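Long-range contacts in vanadium-dependent haloperoxidase (Zobellia galactanivorans, PDB 4CIT), which probably catalyses the vanadate-dependent oxidation of iodide by hydrogen peroxide: residues 221-225 / 363-367; 201-207 / 329-333; 337-341 / 358-363; 236-242 / 424-428. The contacts are given in a common frame with arbitrary orientation. Where two conformers were deposited one is given. Numbering follows the deposited sequence.

In the fold
The four contacts surround the vanadate site. Neighbouring centres lie 11 to 13 Å apart, and only contacts 2 and 4 are as far apart as 21 Å. Contact 3 supplies Arg-339 and Phe-361, contact 1 Ser-366 and Gly-367, contact 4 the vanadium ligand His-424, and contact 2 Lys-332. Glu-363 belongs to both contact 1 and contact 3. Its OE2 lies 2.8 Å from His-424 ND1 and 2.8 Å from Tyr-425 N of contact 4. Lys-332 NZ lies 2.8 Å from Thr-365 O of contact 1 and 2.8 Å from Pro-362 O of contact 3. Along the chain, contact 3 is nested within the loops closed by contacts 1 and 4.

Contact 1: 221-225 / 363-367; sequences KPVPP and EYTSG. With VO4 (vanadate ion), chain D; VO4 (vanadate ion), chain E.
Segment 221-225 is an extended, proline-rich loop, polyproline-like from Val-223 to Pro-225 (phi -59 to -73°, psi 157 to 162°). It runs past the loop 363-367. The CA atoms of Pro-222 and Thr-365 are 8.2 Å apart, those of Pro-225 and Tyr-364 7.0 Å. Pro-222 points toward the other loop. Its CG lies 3.9 Å from Thr-365 CG2 and 4.1 Å from Tyr-364 CE2. Val-223 offers its carbonyl: Tyr-364 OH donates to Val-223 O at 2.6 Å, near the ring plane. Tyr-364 reaches it with a t rotamer (chi2 84°). The peptide bond between Tyr-364 and Thr-365 is cis. The sequence from Thr-365 on is the TSGH form of the second PAP2 motif, which binds vanadate oxygens. Ser-366 OG donates to vanadate O2 at 2.6 Å, and Gly-367 N to vanadate O3 at 2.9 Å. Ser-366 is also the N-cap of helix 367-383. Pro-224 points away, but its O and Tyr-364 OH each accept from one water, at 2.9 Å. Pro-225 covers a face of the Tyr-364 ring in a CH-pi contact, with CB 3.6 Å from the ring centroid and 7° off the normal.

Contact 2: 201-207 / 329-333; sequences GIEPHWN and WDEKY
Ile-202 O accepts two hydrogen bonds from helix 307-335, one from Tyr-333 OH at 2.7 Å and one from Trp-329 NE1 at 3.0 Å. A third bond runs from Asn-207 ND2 to Asp-330 OD1 at 2.9 Å. A loop is thus docked along the helix that carries Lys-332 of the first PAP2 vanadate-binding motif. Nearest CA pairs are Pro-204 with Tyr-333 (6.2 Å), Trp-206 with Trp-329 (6.1 Å) and Asn-207 with Asp-330 (4.9 Å). The loop bends in a type I turn from Glu-203 to Trp-206, whose first residue, Glu-203, has positive phi (52/55°). Asn-207 is p; Asp-330 is t, and its OD2 pairs with Arg-334. A water donates to Pro-204 O at 2.8 Å and accepts from Asn-207 N at 3.1 Å. Trp-206 (t) turns an edge to the face of Trp-329 (chi1 -102°). The five-membered rings are 5.9 Å apart at 77°, an offset edge-to-face pair. Pro-204 CA sits over the Tyr-333 ring, 3.6 Å from its centroid.

Contact 3: 337-341 / 358-363; sequences LIRPE and TPPFPE. With VO4 (vanadate ion), chain F.
Segment 337-341 is extended up to Arg-339, the N-cap of helix 340-347. Segment 358-363 is irregular. It has an inverse gamma turn centred on Pro-360, closed by Phe-361 N to Pro-359 O at 2.9 Å. The backbones are nearest at Leu-337 and Glu-363, with CA atoms 5.2 Å apart. There Glu-363 N donates to Leu-337 O at 3.1 Å. Arg-339 (m, m, t) crosses the gap. Its NE and NH2 both donate to Phe-361 O, at 2.9 and 3.0 Å. Pro-359 CD lies over one face of the guanidinium, 3.9 Å from Arg-339 NH1, and Glu-363 CA over the opposite face, 3.7 Å from Arg-339 NE. Arg-339 NH1 is also bonded to Ile-423 O. Further on, Thr-358 OG1 donates to Glu-341 OE2 over a very short 2.4 Å, flanked by two bridging waters. Held by Phe-361 O and Ile-423 O, the Arg-339 guanidinium points to vanadate O4, bonded by NH1 at 3.0 Å and NH2 at 3.1 Å. This is the arginine of the first PAP2 motif, set in the anion pocket.

Contact 4: 236-242 / 424-428; sequences FYKELKE and HYRAA. With VO4 (vanadate ion), chain B; VO4 (vanadate ion), chain F; VO4 (vanadate ion), chain D.
Tyr-425 lays one face of its ring beside Phe-236, with CZ of Phe-236 3.5 Å from OH of Tyr-425. The ring centroids are 5.0 Å apart and the planes meet obliquely at 57°. Tyr-425 is the N-cap residue of helix 426-446, which starts right after the third PAP2 motif, the one holding Arg-418 and His-424. The start of this helix abuts helix 235-253, and the nearest CA atoms are those of Glu-239 and Tyr-425, 5.9 Å apart. Tyr-425 takes the m rotamer (chi2 -78°), and its OH is bonded to Ile-338 O. Leu-240 CD1 meets the ring edge, 3.9 Å from Tyr-425 CE1. Glu-239 (m, t) receives an amide of the helix's first turn, from Ala-427 N to Glu-239 OE1 at 3.0 Å. One turn on, Glu-242 (t, t) forms a two-pronged salt bridge with Arg-426 (t, t, m). Arg-426 NE donates to Glu-242 OE1 at 2.9 Å, and Arg-426 NH2 to Glu-242 OE2 at 2.6 Å. A water donates to Glu-239 O at 2.8 Å and Glu-242 OE1 at 2.9 Å, and accepts from Arg-426 N at 2.8 Å. His-424 (m, chi2 -65°) faces the cofactor instead. Its ND1 is bonded to Glu-363 OE2, and its NE2 coordinates the vanadium V at 2.2 Å, nearly perpendicular to the V-O2 and V-O4 bonds.

Contact 1: 221-225 / 363-367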
loop_
_atom_site.group_PDB
_atom_site.type_symbol
_atom_site.label_atom_id
_atom_site.label_comp_id
_atom_site.label_asym_id
_atom_site.label_seq_id
_atom_site.Cartn_x
_atom_site.Cartn_y
_atom_site.Cartn_z
ATOM N N LYS A 221 6.231 -16.411 -5.765
ATOM C CA LYS A 221 6.738 -17.177 -4.602
ATOM C C LYS A 221 8.299 -17.128 -4.668
ATOM O O LYS A 221 8.833 -17.517 -5.711
ATOM C CB LYS A 221 6.342 -18.625 -4.764
ATOM C CG LYS A 221 6.911 -19.556 -3.712
ATOM C CD LYS A 221 6.202 -20.917 -3.740
ATOM C CE LYS A 221 6.563 -21.780 -4.921
ATOM N NZ LYS A 221 8.029 -21.954 -5.014
ATOM N N PRO A 222 8.957 -16.802 -3.536
ATOM C CA PRO A 222 10.394 -16.701 -3.522
ATOM C C PRO A 222 11.016 -18.068 -3.229
ATOM O O PRO A 222 10.332 -19.053 -2.951
ATOM C CB PRO A 222 10.680 -15.742 -2.419
ATOM C CG PRO A 222 9.592 -15.866 -1.454
ATOM C CD PRO A 222 8.393 -16.189 -2.344
ATOM N N VAL A 223 12.335 -18.080 -3.211
ATOM C CA VAL A 223 13.024 -19.225 -2.645
ATOM C C VAL A 223 12.608 -19.407 -1.167
ATOM O O VAL A 223 12.175 -18.438 -0.489
ATOM C CB VAL A 223 14.570 -19.091 -2.767
ATOM C CG1 VAL A 223 15.025 -18.974 -4.234
ATOM C CG2 VAL A 223 15.079 -17.900 -2.028
ATOM N N PRO A 224 12.760 -20.642 -0.626
ATOM C CA PRO A 224 12.395 -20.799 0.781
ATOM C C PRO A 224 13.408 -20.148 1.693
ATOM O O PRO A 224 14.551 -19.952 1.261
ATOM C CB PRO A 224 12.416 -22.299 0.994
ATOM C CG PRO A 224 13.274 -22.866 -0.127
ATOM C CD PRO A 224 12.964 -21.958 -1.299
ATOM N N PRO A 225 13.016 -19.794 2.919
ATOM C CA PRO A 225 13.966 -19.238 3.850
ATOM C C PRO A 225 14.914 -20.339 4.337
ATOM O O PRO A 225 14.610 -21.523 4.294
ATOM C CB PRO A 225 13.097 -18.794 5.041
ATOM C CG PRO A 225 11.882 -19.678 5.009
ATOM C CD PRO A 225 11.702 -20.126 3.576
ATOM N N GLU A 363 7.218 -14.259 9.665
ATOM C CA GLU A 363 8.424 -13.485 9.332
ATOM C C GLU A 363 8.797 -13.347 7.837
ATOM O O GLU A 363 9.349 -12.283 7.449
ATOM C CB GLU A 363 9.581 -14.002 10.137
ATOM C CG GLU A 363 10.770 -13.077 10.169
ATOM C CD GLU A 363 11.676 -13.135 9.005
ATOM O OE1 GLU A 363 11.769 -14.182 8.302
ATOM O OE2 GLU A 363 12.396 -12.124 8.836
ATOM N N TYR A 364 8.535 -14.331 7.000
ATOM C CA TYR A 364 9.237 -14.389 5.708
ATOM C C TYR A 364 8.218 -14.397 4.572
ATOM O O TYR A 364 7.362 -15.235 4.587
ATOM C CB TYR A 364 10.063 -15.678 5.642
ATOM C CG TYR A 364 10.901 -15.868 4.403
ATOM C CD1 TYR A 364 12.134 -15.322 4.261
ATOM C CD2 TYR A 364 10.394 -16.612 3.322
ATOM C CE1 TYR A 364 12.898 -15.536 3.120
ATOM C CE2 TYR A 364 11.124 -16.846 2.194
ATOM C CZ TYR A 364 12.366 -16.310 2.090
ATOM O OH TYR A 364 13.140 -16.564 1.001
ATOM N N THR A 365 8.283 -13.554 3.591
ATOM C CA THR A 365 9.225 -12.423 3.426
ATOM C C THR A 365 8.654 -11.165 4.105
ATOM O O THR A 365 7.501 -11.159 4.600
ATOM C CB THR A 365 9.394 -12.137 1.917
ATOM O OG1 THR A 365 8.068 -12.134 1.336
ATOM C CG2 THR A 365 10.338 -13.130 1.265
ATOM N N SER A 366 9.457 -10.105 4.222
ATOM C CA SER A 366 9.097 -8.860 4.870
ATOM C C SER A 366 8.149 -8.012 4.013
ATOM O O SER A 366 8.473 -7.759 2.846
ATOM C CB SER A 366 10.349 -8.028 5.102
ATOM O OG SER A 366 10.035 -6.629 5.312
ATOM N N GLY A 367 6.976 -7.676 4.581
ATOM C CA GLY A 367 6.039 -6.828 3.946
ATOM C C GLY A 367 6.582 -5.484 3.515
ATOM O O GLY A 367 6.348 -5.023 2.382
HETATM O O2 VO4 D . 8.593 -5.859 7.353
HETATM O O3 VO4 E . 6.840 -8.331 7.370
HETATM O O HOH W 1 15.848 -17.322 1.554
#

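Contact 2: 201-207 / 329-333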
loop_
_atom_site.group_PDB
_atom_site.type_symbol
_atom_site.label_atom_id
_atom_site.label_comp_id
_atom_site.label_asym_id
_atom_site.label_seq_id
_atom_site.Cartn_x
_atom_site.Cartn_y
_atom_site.Cartn_z
ATOM N N GLY A 201 -2.139 -14.357 14.226
ATOM C CA GLY A 201 -1.588 -13.874 12.973
ATOM C C GLY A 201 -2.615 -13.104 12.146
ATOM O O GLY A 201 -3.753 -13.564 11.922
ATOM N N ILE A 202 -2.215 -11.967 11.620
ATOM C CA ILE A 202 -3.088 -11.151 10.747
ATOM C C ILE A 202 -3.283 -11.767 9.408
ATOM O O ILE A 202 -2.335 -12.113 8.699
ATOM C CB ILE A 202 -2.460 -9.744 10.528
ATOM C CG1 ILE A 202 -2.285 -9.094 11.899
ATOM C CG2 ILE A 202 -3.210 -8.896 9.516
ATOM C CD1 ILE A 202 -3.511 -8.776 12.714
ATOM N N GLU A 203 -4.543 -11.838 8.991
ATOM C CA GLU A 203 -4.895 -12.166 7.581
ATOM C C GLU A 203 -4.249 -13.453 6.955
ATOM O O GLU A 203 -3.694 -13.424 5.906
ATOM C CB GLU A 203 -4.819 -10.950 6.627
ATOM C CG GLU A 203 -5.721 -9.786 6.981
ATOM C CD GLU A 203 -7.232 -10.084 6.872
ATOM O OE1 GLU A 203 -7.696 -11.059 6.180
ATOM O OE2 GLU A 203 -8.015 -9.300 7.437
ATOM N N PRO A 204 -4.432 -14.577 7.605
ATOM C CA PRO A 204 -3.842 -15.837 7.165
ATOM C C PRO A 204 -4.249 -16.209 5.765
ATOM O O PRO A 204 -3.544 -16.935 5.048
ATOM C CB PRO A 204 -4.276 -16.807 8.271
ATOM C CG PRO A 204 -5.556 -16.147 8.875
ATOM C CD PRO A 204 -5.234 -14.698 8.854
ATOM N N HIS A 205 -5.468 -15.800 5.400
ATOM C CA HIS A 205 -6.017 -16.060 4.079
ATOM C C HIS A 205 -5.989 -14.926 3.122
ATOM O O HIS A 205 -6.754 -14.937 2.158
ATOM C CB HIS A 205 -7.509 -16.594 4.220
ATOM C CG HIS A 205 -7.584 -17.797 5.118
ATOM N ND1 HIS A 205 -6.972 -18.984 4.784
ATOM C CD2 HIS A 205 -8.100 -17.966 6.360
ATOM C CE1 HIS A 205 -7.177 -19.867 5.757
ATOM N NE2 HIS A 205 -7.884 -19.286 6.704
ATOM N N TRP A 206 -5.091 -13.968 3.271
ATOM C CA TRP A 206 -5.009 -12.879 2.281
ATOM C C TRP A 206 -4.638 -13.426 0.927
ATOM O O TRP A 206 -5.069 -12.845 -0.081
ATOM C CB TRP A 206 -4.040 -11.801 2.720
ATOM C CG TRP A 206 -4.286 -10.493 2.118
ATOM C CD1 TRP A 206 -3.534 -9.853 1.175
ATOM C CD2 TRP A 206 -5.465 -9.716 2.302
ATOM N NE1 TRP A 206 -4.154 -8.665 0.787
ATOM C CE2 TRP A 206 -5.373 -8.598 1.442
ATOM C CE3 TRP A 206 -6.649 -9.888 3.092
ATOM C CZ2 TRP A 206 -6.364 -7.624 1.411
ATOM C CZ3 TRP A 206 -7.637 -8.927 3.032
ATOM C CH2 TRP A 206 -7.516 -7.843 2.163
ATOM N N ASN A 207 -3.957 -14.606 0.847
ATOM C CA ASN A 207 -3.705 -15.234 -0.414
ATOM C C ASN A 207 -4.908 -15.746 -1.168
ATOM O O ASN A 207 -4.756 -16.227 -2.296
ATOM C CB ASN A 207 -2.577 -16.249 -0.308
ATOM C CG ASN A 207 -2.944 -17.444 0.436
ATOM O OD1 ASN A 207 -4.009 -17.486 1.101
ATOM N ND2 ASN A 207 -2.050 -18.474 0.388
ATOM N N TRP A 329 1.930 -11.991 1.702
ATOM C CA TRP A 329 1.126 -12.783 2.640
ATOM C C TRP A 329 0.997 -14.280 2.242
ATOM O O TRP A 329 0.968 -15.164 3.092
ATOM C CB TRP A 329 -0.233 -12.166 2.910
ATOM C CG TRP A 329 -0.285 -11.463 4.219
ATOM C CD1 TRP A 329 -1.046 -11.822 5.323
ATOM C CD2 TRP A 329 0.523 -10.335 4.654
ATOM N NE1 TRP A 329 -0.754 -11.021 6.375
ATOM C CE2 TRP A 329 0.175 -10.072 5.998
ATOM C CE3 TRP A 329 1.465 -9.535 4.035
ATOM C CZ2 TRP A 329 0.740 -9.037 6.711
ATOM C CZ3 TRP A 329 2.031 -8.516 4.744
ATOM C CH2 TRP A 329 1.710 -8.295 6.076
ATOM N N ASP A 330 0.958 -14.557 0.953
ATOM C CA ASP A 330 1.055 -15.912 0.393
ATOM C C ASP A 330 2.303 -16.622 0.932
ATOM O O ASP A 330 2.255 -17.781 1.420
ATOM C CB ASP A 330 1.054 -15.908 -1.188
ATOM C CG ASP A 330 1.107 -17.266 -1.777
ATOM O OD1 ASP A 330 0.110 -18.026 -1.513
ATOM O OD2 ASP A 330 2.156 -17.656 -2.351
ATOM N N GLU A 331 3.442 -15.938 0.840
ATOM C CA GLU A 331 4.648 -16.551 1.326
ATOM C C GLU A 331 4.681 -16.615 2.854
ATOM O O GLU A 331 5.168 -17.634 3.468
ATOM C CB GLU A 331 5.876 -15.778 0.861
ATOM C CG GLU A 331 7.220 -16.378 1.303
ATOM C CD GLU A 331 7.355 -17.835 0.985
ATOM O OE1 GLU A 331 6.805 -18.339 -0.013
ATOM O OE2 GLU A 331 7.987 -18.574 1.801
ATOM N N LYS A 332 4.201 -15.564 3.496
ATOM C CA LYS A 332 4.289 -15.581 4.977
ATOM C C LYS A 332 3.668 -16.846 5.580
ATOM O O LYS A 332 4.188 -17.398 6.567
ATOM C CB LYS A 332 3.630 -14.334 5.631
ATOM C CG LYS A 332 4.417 -13.070 5.505
ATOM C CD LYS A 332 3.762 -11.811 6.120
ATOM C CE LYS A 332 4.659 -10.609 6.182
ATOM N NZ LYS A 332 5.950 -10.846 6.896
ATOM N N TYR A 333 2.476 -17.179 5.090
ATOM C CA TYR A 333 1.690 -18.273 5.610
ATOM C C TYR A 333 2.049 -19.618 4.962
ATOM O O TYR A 333 1.698 -20.636 5.483
ATOM C CB TYR A 333 0.172 -17.923 5.701
ATOM C CG TYR A 333 -0.099 -16.946 6.744
ATOM C CD1 TYR A 333 -0.297 -17.306 8.068
ATOM C CD2 TYR A 333 -0.157 -15.591 6.449
ATOM C CE1 TYR A 333 -0.503 -16.387 9.045
ATOM C CE2 TYR A 333 -0.348 -14.663 7.426
ATOM C CZ TYR A 333 -0.542 -15.034 8.765
ATOM O OH TYR A 333 -0.829 -14.097 9.720
HETATM O O HOH W 2 -2.057 -15.676 3.095
#

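Contact 3: 337-341 / 358-363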
loop_
_atom_site.group_PDB
_atom_site.type_symbol
_atom_site.label_atom_id
_atom_site.label_comp_id
_atom_site.label_asym_id
_atom_site.label_seq_id
_atom_site.Cartn_x
_atom_site.Cartn_y
_atom_site.Cartn_z
ATOM N N LEU A 337 7.223 -18.675 9.442
ATOM C CA LEU A 337 8.506 -18.619 10.148
ATOM C C LEU A 337 8.496 -17.796 11.390
ATOM O O LEU A 337 8.038 -16.666 11.408
ATOM C CB LEU A 337 9.555 -18.097 9.182
ATOM C CG LEU A 337 11.012 -18.215 9.662
ATOM C CD1 LEU A 337 11.499 -19.674 9.845
ATOM C CD2 LEU A 337 11.929 -17.438 8.677
ATOM N N ILE A 338 9.121 -18.351 12.439
ATOM C CA ILE A 338 9.281 -17.692 13.720
ATOM C C ILE A 338 10.070 -16.384 13.641
ATOM O O ILE A 338 11.005 -16.266 12.842
ATOM C CB ILE A 338 10.010 -18.733 14.616
ATOM C CG1 ILE A 338 9.910 -18.383 16.098
ATOM C CG2 ILE A 338 11.442 -18.955 14.133
ATOM C CD1 ILE A 338 10.172 -19.668 16.953
ATOM N N ARG A 339 9.665 -15.377 14.434
ATOM C CA ARG A 339 10.293 -14.106 14.516
ATOM C C ARG A 339 11.538 -14.145 15.384
ATOM O O ARG A 339 11.667 -14.996 16.277
ATOM C CB ARG A 339 9.296 -13.069 15.057
ATOM C CG ARG A 339 8.194 -12.790 14.100
ATOM C CD ARG A 339 8.655 -11.758 13.058
ATOM N NE ARG A 339 7.512 -11.336 12.220
ATOM C CZ ARG A 339 7.447 -10.206 11.543
ATOM N NH1 ARG A 339 8.483 -9.383 11.440
ATOM N NH2 ARG A 339 6.368 -9.953 10.811
ATOM N N PRO A 340 12.523 -13.254 15.093
ATOM C CA PRO A 340 13.790 -13.244 15.762
ATOM C C PRO A 340 13.724 -13.154 17.309
ATOM O O PRO A 340 14.472 -13.934 17.975
ATOM C CB PRO A 340 14.483 -12.003 15.185
ATOM C CG PRO A 340 13.924 -11.818 13.861
ATOM C CD PRO A 340 12.465 -12.231 14.023
ATOM N N GLU A 341 12.844 -12.312 17.864
ATOM C CA GLU A 341 12.807 -12.206 19.334
ATOM C C GLU A 341 12.470 -13.515 20.016
ATOM O O GLU A 341 12.987 -13.790 21.118
ATOM C CB GLU A 341 11.861 -11.101 19.816
ATOM C CG GLU A 341 10.390 -11.335 19.616
ATOM C CD GLU A 341 9.605 -10.256 20.393
ATOM O OE1 GLU A 341 9.525 -10.267 21.654
ATOM O OE2 GLU A 341 9.186 -9.296 19.767
ATOM N N THR A 358 7.474 -6.411 17.570
ATOM C CA THR A 358 7.335 -7.346 16.467
ATOM C C THR A 358 5.897 -7.371 16.020
ATOM O O THR A 358 5.039 -7.479 16.854
ATOM C CB THR A 358 7.783 -8.771 16.905
ATOM O OG1 THR A 358 9.157 -8.694 17.393
ATOM C CG2 THR A 358 7.710 -9.675 15.674
ATOM N N PRO A 359 5.638 -7.190 14.717
ATOM C CA PRO A 359 4.307 -7.297 14.227
ATOM C C PRO A 359 3.714 -8.661 14.286
ATOM O O PRO A 359 4.404 -9.660 14.189
ATOM C CB PRO A 359 4.441 -6.831 12.793
ATOM C CG PRO A 359 5.719 -6.063 12.725
ATOM C CD PRO A 359 6.565 -6.820 13.660
ATOM N N PRO A 360 2.366 -8.745 14.406
ATOM C CA PRO A 360 1.730 -10.012 14.626
ATOM C C PRO A 360 1.450 -10.854 13.413
ATOM O O PRO A 360 0.310 -11.110 13.082
ATOM C CB PRO A 360 0.402 -9.615 15.302
ATOM C CG PRO A 360 0.076 -8.299 14.665
ATOM C CD PRO A 360 1.419 -7.606 14.440
ATOM N N PHE A 361 2.492 -11.342 12.760
ATOM C CA PHE A 361 2.369 -12.183 11.612
ATOM C C PHE A 361 3.709 -12.830 11.321
ATOM O O PHE A 361 4.769 -12.295 11.816
ATOM C CB PHE A 361 1.765 -11.510 10.370
ATOM C CG PHE A 361 2.167 -10.101 10.157
ATOM C CD1 PHE A 361 3.340 -9.796 9.511
ATOM C CD2 PHE A 361 1.349 -9.089 10.581
ATOM C CE1 PHE A 361 3.706 -8.511 9.242
ATOM C CE2 PHE A 361 1.688 -7.784 10.372
ATOM C CZ PHE A 361 2.898 -7.474 9.731
ATOM N N PRO A 362 3.716 -13.958 10.589
ATOM C CA PRO A 362 4.960 -14.648 10.328
ATOM C C PRO A 362 6.004 -13.800 9.587
ATOM O O PRO A 362 5.711 -12.762 8.977
ATOM C CB PRO A 362 4.547 -15.855 9.501
ATOM C CG PRO A 362 3.164 -16.101 9.958
ATOM C CD PRO A 362 2.601 -14.752 10.082
ATOM N N GLU A 363 7.218 -14.259 9.665
ATOM C CA GLU A 363 8.424 -13.485 9.332
ATOM C C GLU A 363 8.797 -13.347 7.837
ATOM O O GLU A 363 9.349 -12.283 7.449
ATOM C CB GLU A 363 9.581 -14.002 10.137
ATOM C CG GLU A 363 10.770 -13.077 10.169
ATOM C CD GLU A 363 11.676 -13.135 9.005
ATOM O OE1 GLU A 363 11.769 -14.182 8.302
ATOM O OE2 GLU A 363 12.396 -12.124 8.836
HETATM O O4 VO4 F . 7.300 -7.156 9.859
HETATM O O HOH W 3 11.614 -9.953 16.515
HETATM O O HOH W 4 7.718 -7.299 20.395
#

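Contact 4: 236-242 / 424-428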
loop_
_atom_site.group_PDB
_atom_site.type_symbol
_atom_site.label_atom_id
_atom_site.label_comp_id
_atom_site.label_asym_id
_atom_site.label_seq_id
_atom_site.Cartn_x
_atom_site.Cartn_y
_atom_site.Cartn_z
ATOM N N PHE A 236 20.651 -20.255 9.192
ATOM C CA PHE A 236 19.650 -19.658 10.037
ATOM C C PHE A 236 20.309 -19.007 11.251
ATOM O O PHE A 236 20.061 -17.835 11.611
ATOM C CB PHE A 236 18.575 -20.639 10.450
ATOM C CG PHE A 236 17.464 -20.014 11.278
ATOM C CD1 PHE A 236 17.623 -19.905 12.647
ATOM C CD2 PHE A 236 16.360 -19.396 10.688
ATOM C CE1 PHE A 236 16.650 -19.316 13.425
ATOM C CE2 PHE A 236 15.401 -18.753 11.452
ATOM C CZ PHE A 236 15.549 -18.727 12.843
ATOM N N TYR A 237 21.206 -19.743 11.872
ATOM C CA TYR A 237 21.854 -19.252 13.067
ATOM C C TYR A 237 22.690 -18.020 12.761
ATOM O O TYR A 237 22.709 -17.050 13.546
ATOM C CB TYR A 237 22.693 -20.354 13.738
ATOM C CG TYR A 237 22.866 -20.077 15.229
ATOM C CD1 TYR A 237 21.832 -20.353 16.108
ATOM C CD2 TYR A 237 24.034 -19.539 15.739
ATOM C CE1 TYR A 237 21.942 -20.129 17.462
ATOM C CE2 TYR A 237 24.163 -19.301 17.122
ATOM C CZ TYR A 237 23.102 -19.607 17.962
ATOM O OH TYR A 237 23.174 -19.373 19.326
ATOM N N LYS A 238 23.384 -18.025 11.636
ATOM C CA LYS A 238 24.087 -16.852 11.225
ATOM C C LYS A 238 23.189 -15.650 11.136
ATOM O O LYS A 238 23.549 -14.557 11.559
ATOM C CB LYS A 238 24.925 -17.085 9.967
ATOM C CG LYS A 238 26.040 -18.085 10.326
ATOM C CD LYS A 238 27.039 -18.258 9.193
ATOM C CE LYS A 238 28.074 -19.324 9.511
ATOM N NZ LYS A 238 28.714 -19.708 8.236
ATOM N N GLU A 239 22.032 -15.841 10.522
ATOM C CA GLU A 239 21.130 -14.714 10.372
ATOM C C GLU A 239 20.490 -14.247 11.699
ATOM O O GLU A 239 20.314 -13.078 11.896
ATOM C CB GLU A 239 20.000 -15.117 9.382
ATOM C CG GLU A 239 20.587 -15.205 7.999
ATOM C CD GLU A 239 19.652 -14.956 6.875
ATOM O OE1 GLU A 239 18.457 -14.662 7.095
ATOM O OE2 GLU A 239 20.188 -15.035 5.715
ATOM N N LEU A 240 20.268 -15.161 12.615
ATOM C CA LEU A 240 19.721 -14.877 13.949
ATOM C C LEU A 240 20.728 -14.084 14.728
ATOM O O LEU A 240 20.438 -13.060 15.379
ATOM C CB LEU A 240 19.534 -16.237 14.668
ATOM C CG LEU A 240 18.980 -16.151 16.064
ATOM C CD1 LEU A 240 17.588 -15.601 15.980
ATOM C CD2 LEU A 240 18.987 -17.519 16.732
ATOM N N LYS A 241 21.989 -14.526 14.606
ATOM C CA LYS A 241 23.081 -13.850 15.273
ATOM C C LYS A 241 23.304 -12.441 14.772
ATOM O O LYS A 241 23.599 -11.545 15.543
ATOM C CB LYS A 241 24.374 -14.679 15.180
ATOM C CG LYS A 241 25.571 -14.143 15.990
ATOM C CD LYS A 241 26.937 -14.707 15.586
ATOM C CE LYS A 241 28.018 -14.412 16.628
ATOM N NZ LYS A 241 28.586 -13.039 16.530
ATOM N N GLU A 242 23.137 -12.208 13.487
ATOM C CA GLU A 242 23.155 -10.880 12.919
ATOM C C GLU A 242 22.091 -9.931 13.544
ATOM O O GLU A 242 22.405 -8.906 13.919
ATOM C CB GLU A 242 23.032 -10.972 11.379
ATOM C CG GLU A 242 23.071 -9.565 10.812
ATOM C CD GLU A 242 22.803 -9.394 9.320
ATOM O OE1 GLU A 242 22.317 -10.327 8.656
ATOM O OE2 GLU A 242 23.049 -8.237 8.817
ATOM N N HIS A 424 13.072 -8.643 11.525
ATOM C CA HIS A 424 13.317 -9.495 10.338
ATOM C C HIS A 424 14.715 -9.943 10.269
ATOM O O HIS A 424 15.645 -9.185 10.541
ATOM C CB HIS A 424 12.939 -8.775 9.014
ATOM C CG HIS A 424 11.459 -8.744 8.727
ATOM N ND1 HIS A 424 10.707 -9.862 8.476
ATOM C CD2 HIS A 424 10.582 -7.703 8.736
ATOM C CE1 HIS A 424 9.446 -9.505 8.261
ATOM N NE2 HIS A 424 9.341 -8.200 8.426
ATOM N N TYR A 425 14.906 -11.150 9.751
ATOM C CA TYR A 425 16.244 -11.629 9.357
ATOM C C TYR A 425 16.635 -11.081 7.972
ATOM O O TYR A 425 15.778 -10.699 7.148
ATOM C CB TYR A 425 16.258 -13.177 9.258
ATOM C CG TYR A 425 15.637 -13.934 10.430
ATOM C CD1 TYR A 425 16.274 -14.103 11.600
ATOM C CD2 TYR A 425 14.357 -14.398 10.334
ATOM C CE1 TYR A 425 15.667 -14.772 12.704
ATOM C CE2 TYR A 425 13.740 -15.084 11.378
ATOM C CZ TYR A 425 14.389 -15.248 12.583
ATOM O OH TYR A 425 13.665 -15.916 13.556
ATOM N N ARG A 426 17.917 -11.190 7.633
ATOM C CA ARG A 426 18.397 -10.760 6.341
ATOM C C ARG A 426 17.642 -11.334 5.172
ATOM O O ARG A 426 17.347 -10.585 4.184
ATOM C CB ARG A 426 19.935 -10.995 6.226
ATOM C CG ARG A 426 20.554 -10.644 4.854
ATOM C CD ARG A 426 22.033 -10.994 4.906
ATOM N NE ARG A 426 22.720 -10.029 5.761
ATOM C CZ ARG A 426 23.130 -8.816 5.391
ATOM N NH1 ARG A 426 23.023 -8.415 4.120
ATOM N NH2 ARG A 426 23.723 -7.998 6.283
ATOM N N ALA A 427 17.407 -12.638 5.177
ATOM C CA ALA A 427 16.744 -13.286 4.002
ATOM C C ALA A 427 15.380 -12.706 3.709
ATOM O O ALA A 427 15.037 -12.434 2.525
ATOM C CB ALA A 427 16.667 -14.764 4.156
ATOM N N ALA A 428 14.576 -12.465 4.769
ATOM C CA ALA A 428 13.223 -11.915 4.581
ATOM C C ALA A 428 13.271 -10.537 3.950
ATOM O O ALA A 428 12.437 -10.202 3.100
ATOM C CB ALA A 428 12.517 -11.832 5.932
HETATM V V VO4 B . 7.518 -7.055 8.298
HETATM O O4 VO4 F . 7.300 -7.156 9.859
HETATM O O2 VO4 D . 8.593 -5.859 7.353
HETATM O O HOH W 5 19.929 -11.624 9.586
#